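Local coordinates for putative branched-chain amino acid ABC transporter, periplasmic branched-chain amino acid-binding protein (Pseudomonas protegens Pf-5, PDB 4RU0) that probably binds a small solute, perhaps a branched-chain amino acid or a related compound, in the periplasm for uptake by an ABC transporter, at residues F36-Y41 with A55-Y60; F151-T156 with A334-E339; G285-T290 with T408-W413; K75-E80 with N99-A104. All coordinates share one frame; numbering follows the deposited sequence.

Interaction 1: F36-Y41 with A55-Y60; sequences FPLATY and AGMIDY
The beta-alpha-beta unit formed by strand 34-40, helix 47-67 and strand 76-82 is sealed here by F36 and L38 on the first strand and M57 and I58 on the helix. Strand 36-40 and helix 55-60 run nearly antiparallel, their axes 162° apart and 10.7 Å from each other at closest approach, so the space between them is bridged by side chains alone. L38 splits its two methyls between neighbouring helix residues: CD1 lies 3.9 Å from I58 CG1, the two chains meeting at a slant, while CD2 sits 4.3 Å from the selenium of M57, a selenomethionine. The CB of I58 does not aim at the strand; CG1 gains the contact because it is turned opposite the carbonyl carbon (chi1 -67°). Two residues earlier on the strand, at F36, M57 CE stops at the ring edge, close to the ring plane and 4.4 Å from CE2. M57 thus reaches both strand residues, touching L38 with its selenium and F36 with its terminal methyl. F36 also rests on A337 of helix 325-348, while backbone bonds tie this strand to strand 76-82. Just beyond the strand, Y41 makes a weak hydrogen bond to the bound polyether, which brings this packing close to the ligand pocket. Methyl, selenium and aromatic edge are all buried and apolar, which implies cohesion by dispersion and by exclusion of water, with little directional demand.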
loop_
_atom_site.group_PDB
_atom_site.type_symbol
_atom_site.label_atom_id
_atom_site.label_comp_id
_atom_site.label_asym_id
_atom_site.label_seq_id
_atom_site.Cartn_x
_atom_site.Cartn_y
_atom_site.Cartn_z
ATOM N N PHE A 36 5.733 -2.975 -19.311
ATOM C CA PHE A 36 5.292 -2.981 -17.927
ATOM C C PHE A 36 6.100 -4.009 -17.149
ATOM O O PHE A 36 5.723 -5.178 -17.096
ATOM C CB PHE A 36 3.800 -3.299 -17.843
ATOM C CG PHE A 36 3.125 -2.744 -16.625
ATOM C CD1 PHE A 36 2.320 -1.618 -16.721
ATOM C CD2 PHE A 36 3.287 -3.349 -15.386
ATOM C CE1 PHE A 36 1.687 -1.105 -15.606
ATOM C CE2 PHE A 36 2.661 -2.840 -14.262
ATOM C CZ PHE A 36 1.859 -1.716 -14.371
ATOM N N PRO A 37 7.223 -3.579 -16.555
ATOM C CA PRO A 37 8.094 -4.505 -15.826
ATOM C C PRO A 37 7.389 -5.097 -14.606
ATOM O O PRO A 37 6.685 -4.382 -13.888
ATOM C CB PRO A 37 9.277 -3.622 -15.416
ATOM C CG PRO A 37 8.731 -2.238 -15.397
ATOM C CD PRO A 37 7.707 -2.191 -16.485
ATOM N N LEU A 38 7.565 -6.398 -14.393
ATOM C CA LEU A 38 6.951 -7.070 -13.254
ATOM C C LEU A 38 8.000 -7.762 -12.389
ATOM O O LEU A 38 8.543 -8.800 -12.762
ATOM C CB LEU A 38 5.904 -8.081 -13.725
ATOM C CG LEU A 38 4.673 -7.470 -14.400
ATOM C CD1 LEU A 38 3.670 -8.548 -14.773
ATOM C CD2 LEU A 38 4.029 -6.419 -13.502
ATOM N N ALA A 39 8.287 -7.165 -11.236
ATOM C CA ALA A 39 9.230 -7.738 -10.282
ATOM C C ALA A 39 8.473 -8.611 -9.288
ATOM O O ALA A 39 7.794 -8.104 -8.393
ATOM C CB ALA A 39 10.006 -6.640 -9.561
ATOM N N THR A 40 8.583 -9.924 -9.455
ATOM C CA THR A 40 7.736 -10.854 -8.714
ATOM C C THR A 40 8.535 -11.937 -8.009
ATOM O O THR A 40 9.671 -12.232 -8.389
ATOM C CB THR A 40 6.713 -11.540 -9.647
ATOM O OG1 THR A 40 7.409 -12.345 -10.607
ATOM C CG2 THR A 40 5.858 -10.508 -10.373
ATOM N N TYR A 41 7.939 -12.523 -6.975
ATOM C CA TYR A 41 8.506 -13.709 -6.352
ATOM C C TYR A 41 7.530 -14.878 -6.439
ATOM O O TYR A 41 6.361 -14.753 -6.077
ATOM C CB TYR A 41 8.899 -13.443 -4.889
ATOM C CG TYR A 41 7.935 -12.590 -4.089
ATOM C CD1 TYR A 41 6.855 -13.159 -3.423
ATOM C CD2 TYR A 41 8.128 -11.218 -3.968
ATOM C CE1 TYR A 41 5.982 -12.382 -2.679
ATOM C CE2 TYR A 41 7.261 -10.435 -3.228
ATOM C CZ TYR A 41 6.189 -11.020 -2.587
ATOM O OH TYR A 41 5.326 -10.238 -1.855
ATOM N N ALA A 55 -1.023 -12.168 -10.100
ATOM C CA ALA A 55 -2.171 -12.561 -10.907
ATOM C C ALA A 55 -3.163 -11.409 -11.044
ATOM O O ALA A 55 -3.836 -11.277 -12.068
ATOM C CB ALA A 55 -2.848 -13.779 -10.306
ATOM N N GLY A 56 -3.245 -10.576 -10.010
ATOM C CA GLY A 56 -4.083 -9.390 -10.051
ATOM C C GLY A 56 -3.567 -8.367 -11.049
ATOM O O GLY A 56 -4.337 -7.804 -11.830
HETATM N N MSE A 57 -2.273 -8.110 -10.993
HETATM C CA MSE A 57 -1.664 -7.196 -11.914
HETATM C C MSE A 57 -1.761 -7.714 -13.324
HETATM O O MSE A 57 -2.123 -6.962 -14.234
HETATM C CB MSE A 57 -0.205 -7.102 -11.509
HETATM C CG MSE A 57 0.033 -6.024 -10.467
HETATM SE SE MSE A 57 1.870 -6.157 -9.824
HETATM C CE MSE A 57 2.308 -4.293 -10.177
ATOM N N ILE A 58 -1.468 -8.984 -13.525
ATOM C CA ILE A 58 -1.507 -9.519 -14.861
ATOM C C ILE A 58 -2.912 -9.485 -15.468
ATOM O O ILE A 58 -3.080 -9.024 -16.583
ATOM C CB ILE A 58 -0.935 -10.949 -14.901
ATOM C CG1 ILE A 58 0.558 -10.931 -14.590
ATOM C CG2 ILE A 58 -1.146 -11.574 -16.264
ATOM C CD1 ILE A 58 1.108 -12.245 -14.092
ATOM N N ASP A 59 -3.919 -9.911 -14.714
ATOM C CA ASP A 59 -5.256 -9.986 -15.268
ATOM C C ASP A 59 -5.741 -8.611 -15.637
ATOM O O ASP A 59 -6.369 -8.436 -16.665
ATOM C CB ASP A 59 -6.230 -10.702 -14.337
ATOM C CG ASP A 59 -5.914 -12.163 -14.195
ATOM O OD1 ASP A 59 -6.408 -12.814 -13.257
ATOM O OD2 ASP A 59 -5.157 -12.677 -15.026
ATOM N N TYR A 60 -5.456 -7.626 -14.803
ATOM C CA TYR A 60 -5.855 -6.268 -15.137
ATOM C C TYR A 60 -5.145 -5.754 -16.390
ATOM O O TYR A 60 -5.729 -5.010 -17.173
ATOM C CB TYR A 60 -5.731 -5.302 -13.972
ATOM C CG TYR A 60 -6.285 -3.952 -14.305
ATOM C CD1 TYR A 60 -7.635 -3.770 -14.502
ATOM C CD2 TYR A 60 -5.461 -2.868 -14.458
ATOM C CE1 TYR A 60 -8.150 -2.533 -14.821
ATOM C CE2 TYR A 60 -5.969 -1.633 -14.783
ATOM C CZ TYR A 60 -7.316 -1.475 -14.961
ATOM O OH TYR A 60 -7.816 -0.249 -15.289
#

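Interaction 2: F151-T156 with A334-E339; sequences FPVMLT and AAVAVE
M154 reaches V336 by the tip of its side chain, and tracing that selenomethionine outward explains the contact. CB sets off in the direction of helix 334-339 but is still 6.1 Å from V336 CG2. CG extends the chain and meets nothing of the helix. The selenium comes to 5.0 Å from the same valine methyl, and there the chain bends (chi3 -99°), swinging CE inward to 3.4 Å from V336 CG2, a tight methyl-to-methyl approach. The two side chains point in opposing directions and slip alongside one another at their ends. V336 presents CG2 by holding CG1 anti to its own backbone N (chi1 167°), and CG1 in turn faces V153 CG1 at 4.4 Å. One valine therefore receives two consecutive residues of the loop. L384 touches both M154 and V336, and the M154 backbone is bonded to E392 and G395, which fixes the point from which the long side chain starts. Just before, P152 centres an inverse gamma turn. The segment leads from strand 150-151 to helix 157-172, which packs on the seven-stranded sheet, whereas helix 325-348 packs against helix 47-67; the loop is consistent with one of the interlobe crossings of the leucine-binding protein family. With only methyl groups meeting, the buried contact supplies tight, non-directional apolar packing, while the backbone bonds of M154 go to E392 and G395, not to the helix.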
loop_
_atom_site.group_PDB
_atom_site.type_symbol
_atom_site.label_atom_id
_atom_site.label_comp_id
_atom_site.label_asym_id
_atom_site.label_seq_id
_atom_site.Cartn_x
_atom_site.Cartn_y
_atom_site.Cartn_z
ATOM N N PHE A 151 7.754 7.422 -5.414
ATOM C CA PHE A 151 6.326 7.647 -5.181
ATOM C C PHE A 151 5.694 6.654 -4.199
ATOM O O PHE A 151 5.247 5.577 -4.602
ATOM C CB PHE A 151 5.556 7.587 -6.508
ATOM C CG PHE A 151 5.855 8.723 -7.449
ATOM C CD1 PHE A 151 4.991 9.805 -7.546
ATOM C CD2 PHE A 151 6.993 8.704 -8.246
ATOM C CE1 PHE A 151 5.256 10.851 -8.419
ATOM C CE2 PHE A 151 7.265 9.749 -9.117
ATOM C CZ PHE A 151 6.395 10.822 -9.206
ATOM N N PRO A 152 5.596 7.019 -2.933
ATOM C CA PRO A 152 4.900 6.164 -1.976
ATOM C C PRO A 152 3.398 6.429 -2.061
ATOM O O PRO A 152 2.820 7.098 -1.238
ATOM C CB PRO A 152 5.451 6.641 -0.652
ATOM C CG PRO A 152 5.684 8.070 -0.865
ATOM C CD PRO A 152 6.055 8.257 -2.301
ATOM N N VAL A 153 2.794 5.901 -3.108
ATOM C CA VAL A 153 1.435 6.228 -3.500
ATOM C C VAL A 153 0.297 5.729 -2.620
ATOM O O VAL A 153 0.321 4.624 -2.108
ATOM C CB VAL A 153 1.143 5.813 -4.949
ATOM C CG1 VAL A 153 0.042 6.678 -5.513
ATOM C CG2 VAL A 153 2.374 5.973 -5.801
HETATM N N MSE A 154 -0.711 6.582 -2.517
HETATM C CA MSE A 154 -1.963 6.314 -1.844
HETATM C C MSE A 154 -1.952 6.380 -0.342
HETATM O O MSE A 154 -2.768 7.110 0.228
HETATM C CB MSE A 154 -2.431 4.943 -2.277
HETATM C CG MSE A 154 -3.904 4.992 -2.604
HETATM SE SE MSE A 154 -4.330 3.331 -3.516
HETATM C CE MSE A 154 -4.267 4.103 -5.309
ATOM N N LEU A 155 -1.113 5.604 0.314
ATOM C CA LEU A 155 -1.054 5.675 1.747
ATOM C C LEU A 155 0.332 5.529 2.311
ATOM O O LEU A 155 0.935 4.503 2.175
ATOM C CB LEU A 155 -1.981 4.615 2.344
ATOM C CG LEU A 155 -2.301 4.774 3.821
ATOM C CD1 LEU A 155 -3.068 6.049 4.061
ATOM C CD2 LEU A 155 -3.066 3.587 4.330
ATOM N N THR A 156 0.804 6.537 3.007
ATOM C CA THR A 156 2.006 6.403 3.801
ATOM C C THR A 156 1.642 6.050 5.228
ATOM O O THR A 156 0.550 6.309 5.672
ATOM C CB THR A 156 2.848 7.673 3.815
ATOM O OG1 THR A 156 2.138 8.716 4.473
ATOM C CG2 THR A 156 3.187 8.096 2.413
ATOM N N ALA A 334 -1.729 -2.143 -10.336
ATOM C CA ALA A 334 -1.667 -2.080 -11.789
ATOM C C ALA A 334 -2.447 -0.890 -12.340
ATOM O O ALA A 334 -2.039 -0.275 -13.323
ATOM C CB ALA A 334 -2.187 -3.374 -12.394
ATOM N N ALA A 335 -3.568 -0.569 -11.705
ATOM C CA ALA A 335 -4.433 0.500 -12.184
ATOM C C ALA A 335 -3.774 1.870 -12.036
ATOM O O ALA A 335 -3.944 2.750 -12.888
ATOM C CB ALA A 335 -5.757 0.474 -11.446
ATOM N N VAL A 336 -3.025 2.040 -10.952
ATOM C CA VAL A 336 -2.346 3.300 -10.672
ATOM C C VAL A 336 -1.356 3.629 -11.782
ATOM O O VAL A 336 -1.328 4.747 -12.294
ATOM C CB VAL A 336 -1.620 3.252 -9.317
ATOM C CG1 VAL A 336 -0.664 4.426 -9.169
ATOM C CG2 VAL A 336 -2.628 3.247 -8.191
ATOM N N ALA A 337 -0.561 2.638 -12.158
ATOM C CA ALA A 337 0.401 2.803 -13.231
ATOM C C ALA A 337 -0.309 3.078 -14.554
ATOM O O ALA A 337 0.082 3.979 -15.299
ATOM C CB ALA A 337 1.281 1.571 -13.338
ATOM N N VAL A 338 -1.360 2.309 -14.829
ATOM C CA VAL A 338 -2.146 2.462 -16.055
ATOM C C VAL A 338 -2.734 3.868 -16.189
ATOM O O VAL A 338 -2.656 4.477 -17.255
ATOM C CB VAL A 338 -3.285 1.421 -16.122
ATOM C CG1 VAL A 338 -4.289 1.787 -17.201
ATOM C CG2 VAL A 338 -2.719 0.034 -16.372
ATOM N N GLU A 339 -3.307 4.386 -15.107
ATOM C CA GLU A 339 -3.859 5.738 -15.120
ATOM C C GLU A 339 -2.767 6.797 -15.250
ATOM O O GLU A 339 -2.972 7.840 -15.874
ATOM C CB GLU A 339 -4.686 5.994 -13.858
ATOM C CG GLU A 339 -5.984 5.209 -13.814
ATOM C CD GLU A 339 -6.886 5.499 -15.005
ATOM O OE1 GLU A 339 -7.290 4.530 -15.684
ATOM O OE2 GLU A 339 -7.190 6.687 -15.260
#

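Interaction 3: G285-T290 with T408-W413; sequences GYLALT and TLISEW
L287 and I410 meet through single methyls, CD2 of the leucine lying 3.6 Å from CD1 of the isoleucine, with the side chains crossing at about a right angle. Their conformations differ tellingly. L287 sets off with CG opposite its carbonyl carbon (chi1 -56°); its CB does not aim at the other segment, but the end of the branch comes nearer. I410, whose CB does point across, places CG1 in the crowded position between backbone N and carbonyl carbon (chi1 62°) and then extends fully, so that CD1 is carried out to the leucine. These residues belong to next-but-one strands of the mixed seven-stranded sheet: strand 396-402 runs between 287-290 and 407-415, antiparallel to both, and the CA atoms of L287 and I410 are accordingly 9.1 Å apart. Helix 157-172 lies under both, through R171 and Y167. At the other end the W413 indole brings CZ3 to 4.1 Å from T290 O, an oblique approach with the character of neither a stack nor a hydrogen bond. The same indole has a cation-pi partner in R398, and a glycerol lies nearby. T290 OG1 is engaged by the backbone N of Y292. Between these two contacts S411 OG donates to E412 O at 2.7 Å, striking a lone pair in the carbonyl plane with a C=O...OG angle of 139°, and it also accepts from V399 N on the intervening strand.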
loop_
_atom_site.group_PDB
_atom_site.type_symbol
_atom_site.label_atom_id
_atom_site.label_comp_id
_atom_site.label_asym_id
_atom_site.label_seq_id
_atom_site.Cartn_x
_atom_site.Cartn_y
_atom_site.Cartn_z
ATOM N N GLY A 285 -13.597 -11.082 15.139
ATOM C CA GLY A 285 -13.865 -9.706 15.519
ATOM C C GLY A 285 -12.736 -8.742 15.189
ATOM O O GLY A 285 -12.936 -7.525 15.176
ATOM N N TYR A 286 -11.555 -9.292 14.925
ATOM C CA TYR A 286 -10.363 -8.519 14.572
ATOM C C TYR A 286 -10.616 -7.477 13.490
ATOM O O TYR A 286 -11.209 -7.781 12.455
ATOM C CB TYR A 286 -9.260 -9.477 14.123
ATOM C CG TYR A 286 -7.979 -8.832 13.643
ATOM C CD1 TYR A 286 -7.065 -8.294 14.543
ATOM C CD2 TYR A 286 -7.669 -8.789 12.294
ATOM C CE1 TYR A 286 -5.885 -7.715 14.104
ATOM C CE2 TYR A 286 -6.492 -8.218 11.846
ATOM C CZ TYR A 286 -5.604 -7.683 12.752
ATOM O OH TYR A 286 -4.432 -7.119 12.304
ATOM N N LEU A 287 -10.182 -6.246 13.744
ATOM C CA LEU A 287 -10.288 -5.177 12.754
ATOM C C LEU A 287 -8.967 -4.978 12.008
ATOM O O LEU A 287 -7.891 -5.278 12.538
ATOM C CB LEU A 287 -10.700 -3.863 13.415
ATOM C CG LEU A 287 -11.992 -3.876 14.232
ATOM C CD1 LEU A 287 -12.339 -2.476 14.719
ATOM C CD2 LEU A 287 -13.120 -4.463 13.413
ATOM N N ALA A 288 -9.047 -4.461 10.785
ATOM C CA ALA A 288 -7.840 -4.123 10.033
ATOM C C ALA A 288 -8.096 -2.984 9.057
ATOM O O ALA A 288 -9.192 -2.861 8.510
ATOM C CB ALA A 288 -7.317 -5.343 9.295
ATOM N N LEU A 289 -7.083 -2.144 8.857
ATOM C CA LEU A 289 -7.151 -1.076 7.865
ATOM C C LEU A 289 -6.741 -1.612 6.496
ATOM O O LEU A 289 -5.913 -2.518 6.399
ATOM C CB LEU A 289 -6.249 0.097 8.268
ATOM C CG LEU A 289 -6.563 0.806 9.586
ATOM C CD1 LEU A 289 -5.386 1.671 10.030
ATOM C CD2 LEU A 289 -7.814 1.647 9.461
ATOM N N THR A 290 -7.312 -1.053 5.436
ATOM C CA THR A 290 -6.934 -1.455 4.082
ATOM C C THR A 290 -7.167 -0.337 3.073
ATOM O O THR A 290 -8.155 0.395 3.169
ATOM C CB THR A 290 -7.710 -2.709 3.620
ATOM O OG1 THR A 290 -7.333 -3.044 2.279
ATOM C CG2 THR A 290 -9.208 -2.463 3.663
ATOM N N THR A 408 -15.419 -8.195 6.380
ATOM C CA THR A 408 -16.610 -7.385 6.172
ATOM C C THR A 408 -16.265 -5.906 6.330
ATOM O O THR A 408 -15.769 -5.490 7.376
ATOM C CB THR A 408 -17.739 -7.760 7.171
ATOM O OG1 THR A 408 -18.086 -9.142 7.013
ATOM C CG2 THR A 408 -18.974 -6.904 6.940
ATOM N N LEU A 409 -16.522 -5.114 5.295
ATOM C CA LEU A 409 -16.304 -3.676 5.387
ATOM C C LEU A 409 -17.254 -3.057 6.408
ATOM O O LEU A 409 -18.468 -3.221 6.310
ATOM C CB LEU A 409 -16.483 -3.014 4.022
ATOM C CG LEU A 409 -15.370 -3.300 3.017
ATOM C CD1 LEU A 409 -15.700 -2.730 1.640
ATOM C CD2 LEU A 409 -14.057 -2.735 3.533
ATOM N N ILE A 410 -16.698 -2.359 7.393
ATOM C CA ILE A 410 -17.520 -1.706 8.405
ATOM C C ILE A 410 -17.287 -0.200 8.464
ATOM O O ILE A 410 -17.645 0.449 9.444
ATOM C CB ILE A 410 -17.273 -2.296 9.806
ATOM C CG1 ILE A 410 -15.825 -2.078 10.232
ATOM C CG2 ILE A 410 -17.620 -3.778 9.832
ATOM C CD1 ILE A 410 -15.532 -2.545 11.638
ATOM N N SER A 411 -16.685 0.360 7.419
ATOM C CA SER A 411 -16.528 1.807 7.341
ATOM C C SER A 411 -16.432 2.281 5.904
ATOM O O SER A 411 -16.115 1.507 5.002
ATOM C CB SER A 411 -15.286 2.268 8.115
ATOM O OG SER A 411 -14.149 2.346 7.267
ATOM N N GLU A 412 -16.707 3.564 5.703
ATOM C CA GLU A 412 -16.410 4.220 4.439
ATOM C C GLU A 412 -14.926 4.544 4.392
ATOM O O GLU A 412 -14.157 4.110 5.256
ATOM C CB GLU A 412 -17.228 5.501 4.278
ATOM C CG GLU A 412 -18.676 5.375 4.702
ATOM C CD GLU A 412 -19.488 4.525 3.752
ATOM O OE1 GLU A 412 -19.059 4.349 2.590
ATOM O OE2 GLU A 412 -20.559 4.034 4.169
ATOM N N TRP A 413 -14.523 5.318 3.391
ATOM C CA TRP A 413 -13.159 5.806 3.347
ATOM C C TRP A 413 -12.955 6.830 4.455
ATOM O O TRP A 413 -13.674 7.824 4.545
ATOM C CB TRP A 413 -12.833 6.415 1.981
ATOM C CG TRP A 413 -12.787 5.412 0.867
ATOM C CD1 TRP A 413 -13.757 5.178 -0.062
ATOM C CD2 TRP A 413 -11.720 4.501 0.570
ATOM N NE1 TRP A 413 -13.362 4.184 -0.922
ATOM C CE2 TRP A 413 -12.115 3.751 -0.557
ATOM C CE3 TRP A 413 -10.470 4.248 1.146
ATOM C CZ2 TRP A 413 -11.303 2.765 -1.122
ATOM C CZ3 TRP A 413 -9.664 3.266 0.585
ATOM C CH2 TRP A 413 -10.083 2.541 -0.539
#

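Interaction 4: K75-E80 with N99-A104; sequences KLVWQE and NGLDGA
Q79 and L101 cross at about a right angle, the glutamine lying over the forked end of the leucine. Q79 places CG anti to its backbone N (chi1 -169°) and continues extended, which takes its amide past both leucine methyls: OE1 is 3.2 Å from L101 CD1, a close polar-to-methyl approach, and 3.5 Å from CD2. Nearer the strand, Q79 CB touches CD2 at 3.8 Å, so the aliphatic part of the glutamine shares the packing while its amide end stays at the solvent-exposed margin. Two residues back along the strand, V77 offers its methyls to different partners. CG1 faces the single methyl of A104 at 3.9 Å, and CG2 lies more loosely, 4.5 Å from L101 CD2. L101 and A104 can both face the strand because they are the two end residues of a type I' turn, with D102 and G103 at its corners, closed in both directions by backbone bonds: L101 N to A104 O at 2.9 Å and A104 N to L101 O at 3.1 Å. G100, with positive phi, makes the exit from the preceding helix. F35 of the adjoining strand also touches L101 and A104, so the turn spans two strands. V77 and Q79 alternate with W78 and E80, which face helix 47-67; the turn therefore covers the other face of the sheet, as expected of a layered alpha/beta lobe in which both sheet faces are overlaid.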
loop_
_atom_site.group_PDB
_atom_site.type_symbol
_atom_site.label_atom_id
_atom_site.label_comp_id
_atom_site.label_asym_id
_atom_site.label_seq_id
_atom_site.Cartn_x
_atom_site.Cartn_y
_atom_site.Cartn_z
ATOM N N LYS A 75 -0.767 -0.819 -26.950
ATOM C CA LYS A 75 -0.785 -2.138 -26.330
ATOM C C LYS A 75 0.249 -2.244 -25.214
ATOM O O LYS A 75 1.265 -1.546 -25.217
ATOM C CB LYS A 75 -0.543 -3.223 -27.383
ATOM C CG LYS A 75 -1.598 -3.261 -28.485
ATOM C CD LYS A 75 -1.235 -4.265 -29.578
ATOM C CE LYS A 75 -2.278 -4.284 -30.692
ATOM N NZ LYS A 75 -1.958 -5.305 -31.730
ATOM N N LEU A 76 -0.021 -3.127 -24.258
ATOM C CA LEU A 76 0.850 -3.311 -23.105
ATOM C C LEU A 76 1.591 -4.639 -23.192
ATOM O O LEU A 76 0.987 -5.679 -23.450
ATOM C CB LEU A 76 0.042 -3.249 -21.805
ATOM C CG LEU A 76 -0.204 -1.895 -21.131
ATOM C CD1 LEU A 76 -0.584 -0.823 -22.137
ATOM C CD2 LEU A 76 -1.289 -2.031 -20.076
ATOM N N VAL A 77 2.900 -4.606 -22.979
ATOM C CA VAL A 77 3.677 -5.836 -22.937
ATOM C C VAL A 77 4.371 -5.928 -21.583
ATOM O O VAL A 77 4.867 -4.929 -21.064
ATOM C CB VAL A 77 4.708 -5.907 -24.098
ATOM C CG1 VAL A 77 5.613 -4.690 -24.097
ATOM C CG2 VAL A 77 5.520 -7.192 -24.030
ATOM N N TRP A 78 4.383 -7.120 -20.998
ATOM C CA TRP A 78 4.993 -7.300 -19.690
ATOM C C TRP A 78 5.834 -8.567 -19.619
ATOM O O TRP A 78 5.652 -9.495 -20.411
ATOM C CB TRP A 78 3.920 -7.331 -18.600
ATOM C CG TRP A 78 2.926 -8.447 -18.751
ATOM C CD1 TRP A 78 3.021 -9.710 -18.237
ATOM C CD2 TRP A 78 1.682 -8.394 -19.458
ATOM N NE1 TRP A 78 1.913 -10.446 -18.584
ATOM C CE2 TRP A 78 1.076 -9.661 -19.332
ATOM C CE3 TRP A 78 1.020 -7.397 -20.182
ATOM C CZ2 TRP A 78 -0.158 -9.957 -19.905
ATOM C CZ3 TRP A 78 -0.205 -7.693 -20.751
ATOM C CH2 TRP A 78 -0.781 -8.962 -20.609
ATOM N N GLN A 79 6.757 -8.588 -18.663
ATOM C CA GLN A 79 7.595 -9.752 -18.420
ATOM C C GLN A 79 7.938 -9.835 -16.940
ATOM O O GLN A 79 8.081 -8.815 -16.268
ATOM C CB GLN A 79 8.874 -9.697 -19.263
ATOM C CG GLN A 79 9.661 -11.006 -19.267
ATOM C CD GLN A 79 10.888 -10.959 -20.160
ATOM O OE1 GLN A 79 11.532 -9.919 -20.301
ATOM N NE2 GLN A 79 11.217 -12.092 -20.768
ATOM N N GLU A 80 8.061 -11.055 -16.435
ATOM C CA GLU A 80 8.368 -11.268 -15.032
ATOM C C GLU A 80 9.845 -11.547 -14.804
ATOM O O GLU A 80 10.491 -12.239 -15.591
ATOM C CB GLU A 80 7.540 -12.426 -14.478
ATOM C CG GLU A 80 6.362 -11.994 -13.634
ATOM C CD GLU A 80 5.441 -13.147 -13.288
ATOM O OE1 GLU A 80 5.560 -13.700 -12.173
ATOM O OE2 GLU A 80 4.594 -13.500 -14.134
ATOM N N ASN A 99 16.162 -0.575 -19.012
ATOM C CA ASN A 99 16.394 -0.139 -20.382
ATOM C C ASN A 99 15.292 -0.571 -21.342
ATOM O O ASN A 99 15.321 -0.220 -22.521
ATOM C CB ASN A 99 17.744 -0.650 -20.872
ATOM C CG ASN A 99 18.898 0.069 -20.220
ATOM O OD1 ASN A 99 18.960 1.300 -20.227
ATOM N ND2 ASN A 99 19.807 -0.692 -19.625
ATOM N N GLY A 100 14.321 -1.324 -20.831
ATOM C CA GLY A 100 13.181 -1.744 -21.622
ATOM C C GLY A 100 13.221 -3.214 -21.991
ATOM O O GLY A 100 14.123 -3.936 -21.572
ATOM N N LEU A 101 12.237 -3.658 -22.770
ATOM C CA LEU A 101 12.191 -5.040 -23.245
ATOM C C LEU A 101 11.983 -5.098 -24.755
ATOM O O LEU A 101 10.901 -4.780 -25.251
ATOM C CB LEU A 101 11.082 -5.829 -22.543
ATOM C CG LEU A 101 10.854 -7.241 -23.095
ATOM C CD1 LEU A 101 12.094 -8.106 -22.905
ATOM C CD2 LEU A 101 9.631 -7.904 -22.475
ATOM N N ASP A 102 13.032 -5.505 -25.472
ATOM C CA ASP A 102 13.001 -5.652 -26.928
ATOM C C ASP A 102 12.473 -4.401 -27.622
ATOM O O ASP A 102 11.695 -4.497 -28.569
ATOM C CB ASP A 102 12.155 -6.867 -27.325
ATOM C CG ASP A 102 12.755 -8.178 -26.844
ATOM O OD1 ASP A 102 13.991 -8.331 -26.925
ATOM O OD2 ASP A 102 11.989 -9.055 -26.384
ATOM N N GLY A 103 12.893 -3.233 -27.141
ATOM C CA GLY A 103 12.479 -1.966 -27.722
ATOM C C GLY A 103 11.494 -1.169 -26.877
ATOM O O GLY A 103 11.580 0.061 -26.811
ATOM N N ALA A 104 10.556 -1.861 -26.233
ATOM C CA ALA A 104 9.512 -1.196 -25.449
ATOM C C ALA A 104 10.065 -0.591 -24.157
ATOM O O ALA A 104 10.658 -1.301 -23.348
ATOM C CB ALA A 104 8.396 -2.172 -25.134
#

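In the fold
Interactions 1 and 4 belong to the same two-stranded sheet, strands 34-40 and 76-82, and are joined directly by bonds such as F36 N to V77 O (2.8 Å). Interaction 1 is its fully buried helix side; interaction 4 is nearer the surface and admits a glutamine amide. Interaction 2 is also buried and lies nearest the centre of the chain. It touches interaction 1 through helix 325-348, where A334, A335 and A337 receive M57, Y60 and F36. Interaction 3 stands apart in the seven-stranded sheet, its centre about 38 Å from that of interaction 4; there, two buried strand residues meet two partly exposed ones, by methyl packing and an oblique indole-carbonyl approach.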